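Insecticyanin-A (Manduca sexta, PDB 1Z24) binds the blue bile pigment biliverdin IX gamma, which together with lipoprotein-bound carotenes gives hornworms their green camouflage coloration. Local coordinates at residues Ala24-Glu38 and Ile130-Glu142. Numbering follows the deposited sequence.
With BLV (biliverdin IX gamma chromophore), chain B.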
loop_
_atom_site.group_PDB
_atom_site.type_symbol
_atom_site.label_atom_id
_atom_site.label_comp_id
_atom_site.label_asym_id
_atom_site.label_seq_id
_atom_site.Cartn_x
_atom_site.Cartn_y
_atom_site.Cartn_z
ATOM N N ALA A 24 4.944 -15.791 24.617
ATOM C CA ALA A 24 3.976 -16.574 25.323
ATOM C C ALA A 24 3.364 -15.821 26.516
ATOM O O ALA A 24 3.969 -14.966 27.169
ATOM C CB ALA A 24 4.578 -17.961 25.653
ATOM N N GLY A 25 2.109 -16.118 26.801
ATOM C CA GLY A 25 1.408 -15.471 27.892
ATOM C C GLY A 25 -0.050 -15.171 27.574
ATOM O O GLY A 25 -0.603 -15.610 26.593
ATOM N N ALA A 26 -0.690 -14.408 28.428
ATOM C CA ALA A 26 -2.084 -14.046 28.253
ATOM C C ALA A 26 -2.215 -12.625 27.712
ATOM O O ALA A 26 -1.889 -11.598 28.339
ATOM C CB ALA A 26 -2.734 -14.174 29.612
ATOM N N TRP A 27 -2.703 -12.549 26.508
ATOM C CA TRP A 27 -2.827 -11.226 25.918
ATOM C C TRP A 27 -4.247 -10.736 25.919
ATOM O O TRP A 27 -5.137 -11.445 25.441
ATOM C CB TRP A 27 -2.336 -11.308 24.439
ATOM C CG TRP A 27 -0.860 -11.509 24.283
ATOM C CD1 TRP A 27 -0.205 -12.691 24.011
ATOM C CD2 TRP A 27 0.154 -10.464 24.410
ATOM N NE1 TRP A 27 1.151 -12.436 23.963
ATOM C CE2 TRP A 27 1.415 -11.091 24.168
ATOM C CE3 TRP A 27 0.121 -9.089 24.697
ATOM C CZ2 TRP A 27 2.637 -10.391 24.211
ATOM C CZ3 TRP A 27 1.373 -8.428 24.773
ATOM C CH2 TRP A 27 2.585 -9.074 24.559
ATOM N N HIS A 28 -4.439 -9.524 26.447
ATOM C CA HIS A 28 -5.736 -8.896 26.495
ATOM C C HIS A 28 -5.902 -8.046 25.258
ATOM O O HIS A 28 -4.973 -7.335 24.833
ATOM C CB HIS A 28 -5.901 -7.957 27.685
ATOM C CG HIS A 28 -5.609 -8.701 28.946
ATOM N ND1 HIS A 28 -4.323 -8.981 29.331
ATOM C CD2 HIS A 28 -6.482 -9.206 29.894
ATOM C CE1 HIS A 28 -4.423 -9.649 30.469
ATOM N NE2 HIS A 28 -5.706 -9.798 30.851
ATOM N N GLU A 29 -7.085 -8.131 24.663
ATOM C CA GLU A 29 -7.341 -7.350 23.461
ATOM C C GLU A 29 -7.857 -5.978 23.882
ATOM O O GLU A 29 -9.013 -5.835 24.138
ATOM C CB GLU A 29 -8.376 -8.098 22.624
ATOM C CG GLU A 29 -8.854 -7.211 21.468
ATOM C CD GLU A 29 -9.869 -7.940 20.695
ATOM O OE1 GLU A 29 -9.586 -8.828 19.892
ATOM O OE2 GLU A 29 -11.076 -7.568 21.025
ATOM N N ILE A 30 -6.987 -4.993 23.998
ATOM C CA ILE A 30 -7.363 -3.673 24.430
ATOM C C ILE A 30 -8.245 -3.078 23.403
ATOM O O ILE A 30 -9.216 -2.397 23.676
ATOM C CB ILE A 30 -6.082 -2.841 24.567
ATOM C CG1 ILE A 30 -5.225 -3.394 25.672
ATOM C CG2 ILE A 30 -6.413 -1.405 24.894
ATOM C CD1 ILE A 30 -5.992 -3.504 26.962
ATOM N N ALA A 31 -7.910 -3.327 22.169
ATOM C CA ALA A 31 -8.753 -2.766 21.122
ATOM C C ALA A 31 -8.512 -3.518 19.858
ATOM O O ALA A 31 -7.473 -4.190 19.730
ATOM C CB ALA A 31 -8.440 -1.321 20.833
ATOM N N LYS A 32 -9.445 -3.408 18.913
ATOM C CA LYS A 32 -9.246 -4.100 17.631
ATOM C C LYS A 32 -9.975 -3.363 16.526
ATOM O O LYS A 32 -10.782 -2.515 16.853
ATOM C CB LYS A 32 -9.945 -5.499 17.665
ATOM C CG LYS A 32 -11.457 -5.407 17.998
ATOM C CD LYS A 32 -12.233 -6.708 17.812
ATOM C CE LYS A 32 -13.670 -6.665 18.407
ATOM N NZ LYS A 32 -13.585 -6.651 19.863
ATOM N N LEU A 33 -9.680 -3.699 15.241
ATOM C CA LEU A 33 -10.417 -3.135 14.148
ATOM C C LEU A 33 -11.634 -4.103 14.071
ATOM O O LEU A 33 -11.465 -5.257 14.547
ATOM C CB LEU A 33 -9.668 -3.189 12.818
ATOM C CG LEU A 33 -8.463 -2.236 12.711
ATOM C CD1 LEU A 33 -7.934 -2.241 11.285
ATOM C CD2 LEU A 33 -8.770 -0.825 13.100
ATOM N N PRO A 34 -12.800 -3.689 13.578
ATOM C CA PRO A 34 -13.917 -4.600 13.521
ATOM C C PRO A 34 -13.597 -5.913 12.801
ATOM O O PRO A 34 -12.844 -5.903 11.820
ATOM C CB PRO A 34 -14.914 -3.949 12.586
ATOM C CG PRO A 34 -14.565 -2.516 12.484
ATOM C CD PRO A 34 -13.165 -2.396 12.991
ATOM N N LEU A 35 -14.043 -7.005 13.422
ATOM C CA LEU A 35 -13.837 -8.388 12.950
ATOM C C LEU A 35 -15.102 -9.172 13.264
ATOM O O LEU A 35 -15.395 -9.374 14.455
ATOM C CB LEU A 35 -12.548 -8.999 13.533
ATOM C CG LEU A 35 -12.344 -10.498 13.196
ATOM C CD1 LEU A 35 -12.418 -10.735 11.664
ATOM C CD2 LEU A 35 -11.010 -11.003 13.774
ATOM N N GLU A 36 -15.852 -9.460 12.225
ATOM C CA GLU A 36 -17.100 -10.160 12.395
ATOM C C GLU A 36 -17.228 -11.274 13.444
ATOM O O GLU A 36 -18.004 -11.104 14.366
ATOM C CB GLU A 36 -17.574 -10.854 11.101
ATOM C CG GLU A 36 -19.089 -10.911 10.977
ATOM C CD GLU A 36 -19.654 -9.532 10.852
ATOM O OE1 GLU A 36 -19.068 -8.611 10.319
ATOM O OE2 GLU A 36 -20.827 -9.417 11.401
ATOM N N ASN A 37 -16.334 -12.214 13.436
ATOM C CA ASN A 37 -16.411 -13.278 14.384
ATOM C C ASN A 37 -16.226 -12.848 15.773
ATOM O O ASN A 37 -16.553 -13.610 16.640
ATOM C CB ASN A 37 -15.530 -14.510 14.100
ATOM C CG ASN A 37 -14.037 -14.165 14.176
ATOM O OD1 ASN A 37 -13.581 -13.415 15.033
ATOM N ND2 ASN A 37 -13.229 -14.841 13.374
ATOM N N GLU A 38 -15.683 -11.689 16.025
ATOM C CA GLU A 38 -15.521 -11.430 17.441
ATOM C C GLU A 38 -16.065 -10.101 17.947
ATOM O O GLU A 38 -15.833 -9.638 19.085
ATOM C CB GLU A 38 -14.080 -11.673 17.769
ATOM C CG GLU A 38 -13.182 -10.540 17.142
ATOM C CD GLU A 38 -11.778 -10.602 17.733
ATOM O OE1 GLU A 38 -10.764 -10.941 17.184
ATOM O OE2 GLU A 38 -11.756 -10.192 18.944
ATOM N N ILE A 130 -8.909 -5.379 6.312
ATOM C CA ILE A 130 -7.791 -5.270 7.221
ATOM C C ILE A 130 -8.230 -5.534 8.661
ATOM O O ILE A 130 -9.252 -5.011 9.161
ATOM C CB ILE A 130 -7.168 -3.850 7.157
ATOM C CG1 ILE A 130 -6.474 -3.534 5.789
ATOM C CG2 ILE A 130 -6.249 -3.632 8.370
ATOM C CD1 ILE A 130 -5.390 -4.554 5.448
ATOM N N HIS A 131 -7.457 -6.340 9.352
ATOM C CA HIS A 131 -7.768 -6.600 10.740
ATOM C C HIS A 131 -6.577 -6.229 11.606
ATOM O O HIS A 131 -5.440 -6.422 11.190
ATOM C CB HIS A 131 -8.218 -8.009 11.066
ATOM C CG HIS A 131 -9.312 -8.371 10.146
ATOM N ND1 HIS A 131 -9.117 -9.175 9.028
ATOM C CD2 HIS A 131 -10.616 -8.001 10.168
ATOM C CE1 HIS A 131 -10.344 -9.265 8.414
ATOM N NE2 HIS A 131 -11.258 -8.579 9.078
ATOM N N ALA A 132 -6.812 -5.694 12.810
ATOM C CA ALA A 132 -5.698 -5.335 13.688
ATOM C C ALA A 132 -6.103 -5.412 15.135
ATOM O O ALA A 132 -7.283 -5.201 15.441
ATOM C CB ALA A 132 -5.166 -3.945 13.412
ATOM N N TRP A 133 -5.119 -5.702 16.020
ATOM C CA TRP A 133 -5.390 -5.821 17.450
ATOM C C TRP A 133 -4.321 -5.233 18.333
ATOM O O TRP A 133 -3.121 -5.475 18.132
ATOM C CB TRP A 133 -5.325 -7.298 17.865
ATOM C CG TRP A 133 -6.297 -8.190 17.218
ATOM C CD1 TRP A 133 -7.466 -8.668 17.773
ATOM C CD2 TRP A 133 -6.173 -8.753 15.864
ATOM N NE1 TRP A 133 -8.082 -9.510 16.819
ATOM C CE2 TRP A 133 -7.340 -9.571 15.645
ATOM C CE3 TRP A 133 -5.208 -8.597 14.843
ATOM C CZ2 TRP A 133 -7.551 -10.282 14.406
ATOM C CZ3 TRP A 133 -5.382 -9.245 13.633
ATOM C CH2 TRP A 133 -6.533 -10.098 13.416
ATOM N N ILE A 134 -4.756 -4.477 19.322
ATOM C CA ILE A 134 -3.792 -3.911 20.244
ATOM C C ILE A 134 -3.817 -4.843 21.434
ATOM O O ILE A 134 -4.847 -5.020 22.109
ATOM C CB ILE A 134 -4.074 -2.490 20.619
ATOM C CG1 ILE A 134 -3.674 -1.661 19.439
ATOM C CG2 ILE A 134 -3.097 -2.097 21.681
ATOM C CD1 ILE A 134 -4.628 -0.483 19.479
ATOM N N LEU A 135 -2.706 -5.502 21.674
ATOM C CA LEU A 135 -2.685 -6.454 22.758
ATOM C C LEU A 135 -1.773 -6.055 23.901
ATOM O O LEU A 135 -0.683 -5.522 23.691
ATOM C CB LEU A 135 -2.127 -7.829 22.273
ATOM C CG LEU A 135 -2.814 -8.324 21.012
ATOM C CD1 LEU A 135 -2.080 -9.581 20.633
ATOM C CD2 LEU A 135 -4.224 -8.676 21.411
ATOM N N SER A 136 -2.217 -6.359 25.128
ATOM C CA SER A 136 -1.443 -6.032 26.307
ATOM C C SER A 136 -1.446 -7.130 27.336
ATOM O O SER A 136 -2.438 -7.835 27.523
ATOM C CB SER A 136 -2.061 -4.805 26.976
ATOM O OG SER A 136 -1.414 -4.631 28.218
ATOM N N LYS A 137 -0.332 -7.250 28.030
ATOM C CA LYS A 137 -0.245 -8.248 29.095
ATOM C C LYS A 137 -1.051 -7.824 30.365
ATOM O O LYS A 137 -1.281 -8.608 31.250
ATOM C CB LYS A 137 1.148 -8.792 29.304
ATOM C CG LYS A 137 1.407 -9.890 28.281
ATOM C CD LYS A 137 2.749 -10.521 28.548
ATOM C CE LYS A 137 3.132 -11.509 27.492
ATOM N NZ LYS A 137 4.492 -11.988 27.675
ATOM N N SER A 138 -1.504 -6.568 30.445
ATOM C CA SER A 138 -2.303 -6.023 31.543
ATOM C C SER A 138 -3.659 -5.801 30.948
ATOM O O SER A 138 -3.756 -5.811 29.731
ATOM C CB SER A 138 -1.955 -4.594 31.902
ATOM O OG SER A 138 -0.760 -4.499 32.639
ATOM N N LYS A 139 -4.672 -5.615 31.789
ATOM C CA LYS A 139 -6.047 -5.383 31.363
ATOM C C LYS A 139 -6.178 -3.958 30.898
ATOM O O LYS A 139 -7.157 -3.564 30.264
ATOM C CB LYS A 139 -7.150 -5.650 32.412
ATOM C CG LYS A 139 -7.298 -7.054 32.986
ATOM C CD LYS A 139 -8.093 -7.038 34.321
ATOM C CE LYS A 139 -7.716 -8.199 35.303
ATOM N NZ LYS A 139 -8.260 -8.193 36.695
ATOM N N VAL A 140 -5.178 -3.171 31.234
ATOM C CA VAL A 140 -5.177 -1.792 30.799
ATOM C C VAL A 140 -3.820 -1.446 30.226
ATOM O O VAL A 140 -2.726 -1.942 30.630
ATOM C CB VAL A 140 -5.349 -0.753 31.839
ATOM C CG1 VAL A 140 -6.667 -1.033 32.471
ATOM C CG2 VAL A 140 -4.285 -1.020 32.826
ATOM N N LEU A 141 -3.883 -0.598 29.237
ATOM C CA LEU A 141 -2.696 -0.131 28.582
ATOM C C LEU A 141 -2.369 1.071 29.409
ATOM O O LEU A 141 -3.072 2.092 29.308
ATOM C CB LEU A 141 -3.126 0.354 27.235
ATOM C CG LEU A 141 -1.999 0.327 26.291
ATOM C CD1 LEU A 141 -1.653 -1.132 26.128
ATOM C CD2 LEU A 141 -2.523 0.953 25.000
ATOM N N GLU A 142 -1.337 0.938 30.246
ATOM C CA GLU A 142 -0.999 2.032 31.125
ATOM C C GLU A 142 0.128 3.052 30.891
ATOM O O GLU A 142 1.345 2.773 30.913
ATOM C CB GLU A 142 -0.987 1.539 32.560
ATOM C CG GLU A 142 -0.099 0.274 32.805
ATOM C CD GLU A 142 -0.387 -0.329 34.211
ATOM O OE1 GLU A 142 -0.592 -1.564 34.401
ATOM O OE2 GLU A 142 -0.461 0.606 35.207
HETATM N NA BLV B . -8.903 -13.992 14.198
HETATM C C1A BLV B . -9.381 -14.177 12.944
HETATM C C2A BLV B . -8.357 -14.115 11.915
HETATM C C3A BLV B . -7.188 -13.893 12.582
HETATM C C4A BLV B . -7.549 -13.808 14.010
HETATM C CMA BLV B . -5.734 -13.661 12.021
HETATM O OA BLV B . -10.555 -14.385 12.721
HETATM C CAA BLV B . -8.577 -14.213 10.460
HETATM C CBA BLV B . -9.126 -12.864 10.105
HETATM C CGA BLV B . -9.594 -12.892 8.650
HETATM O O1A BLV B . -8.949 -12.400 7.765
HETATM O O2A BLV B . -10.612 -13.450 8.387
HETATM C CHB BLV B . -6.614 -13.546 15.010
HETATM N NB BLV B . -7.959 -13.646 17.049
HETATM C C1B BLV B . -6.840 -13.257 16.346
HETATM C C2B BLV B . -5.918 -12.546 17.196
HETATM C C3B BLV B . -6.493 -12.510 18.398
HETATM C C4B BLV B . -7.788 -13.191 18.296
HETATM C CMB BLV B . -4.567 -11.979 16.789
HETATM C CAB BLV B . -5.929 -11.865 19.628
HETATM C CBB BLV B . -6.862 -11.183 20.370
HETATM C CHC BLV B . -8.647 -13.387 19.386
HETATM N NC BLV B . -10.642 -14.479 18.550
HETATM C C1C BLV B . -9.794 -14.110 19.541
HETATM C C2C BLV B . -10.287 -14.550 20.856
HETATM C C3C BLV B . -11.426 -15.234 20.727
HETATM C C4C BLV B . -11.663 -15.192 19.227
HETATM C CMC BLV B . -9.560 -14.360 22.103
HETATM C CAC BLV B . -12.394 -15.909 21.718
HETATM C CBC BLV B . -13.190 -16.930 21.321
HETATM C CHD BLV B . -12.831 -15.712 18.566
HETATM N ND BLV B . -11.774 -16.455 16.459
HETATM C C1D BLV B . -12.898 -16.305 17.321
HETATM C C2D BLV B . -14.108 -16.912 16.686
HETATM C C3D BLV B . -13.723 -17.417 15.465
HETATM C C4D BLV B . -12.303 -17.131 15.367
HETATM C CMD BLV B . -15.505 -16.962 17.226
HETATM O OD BLV B . -11.634 -17.459 14.416
HETATM C CAD BLV B . -14.575 -18.123 14.486
HETATM C CBD BLV B . -14.288 -19.608 14.597
HETATM C CGD BLV B . -14.986 -20.414 13.442
HETATM O O1D BLV B . -16.051 -20.911 13.627
HETATM O O2D BLV B . -14.475 -20.523 12.343
#
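Ser136 O is gripped twice by His28: backbone N donates at 2.8 Å and ring ND1 at 2.9 Å, from opposite faces of the carbonyl plane. With CG beside the backbone N (chi1 -55°), the imidazole keeps Ser136 O 3° out of its plane. This pair opens the antiparallel seam between the first and last strands of the lipocalin barrel. A classic beta bulge interrupts it, Ile30 and Ala31 both facing Ile134; Ile30 N and Ala31 O bond to Ile134 O and N. Beyond strand 25-32, Leu33 N donates to Ala132 O at 2.8 Å.

Gly25 and Trp27 bracket the lipocalin Gly-x-Trp motif. Lys137 CG lies 3.8 Å from the centroid of the Trp27 six-membered ring, a CH-pi contact over the face; the extended chain places NZ 3.1 Å from Ala24 O, and NZ also donates to Tyr110 O.

On the pocket side, Trp133 lays one indole face against biliverdin, methyl CMB standing 3.7 Å above the ring plane over its centre. A 2.9 Å salt bridge joins Lys32 NZ to the syn side of Glu29 OE2, also hydrogen-bonded by Asn168 ND2. Trp133 NE1 donates almost straight (176°) to Glu38 OE1, in the indole plane but from above the carboxylate plane.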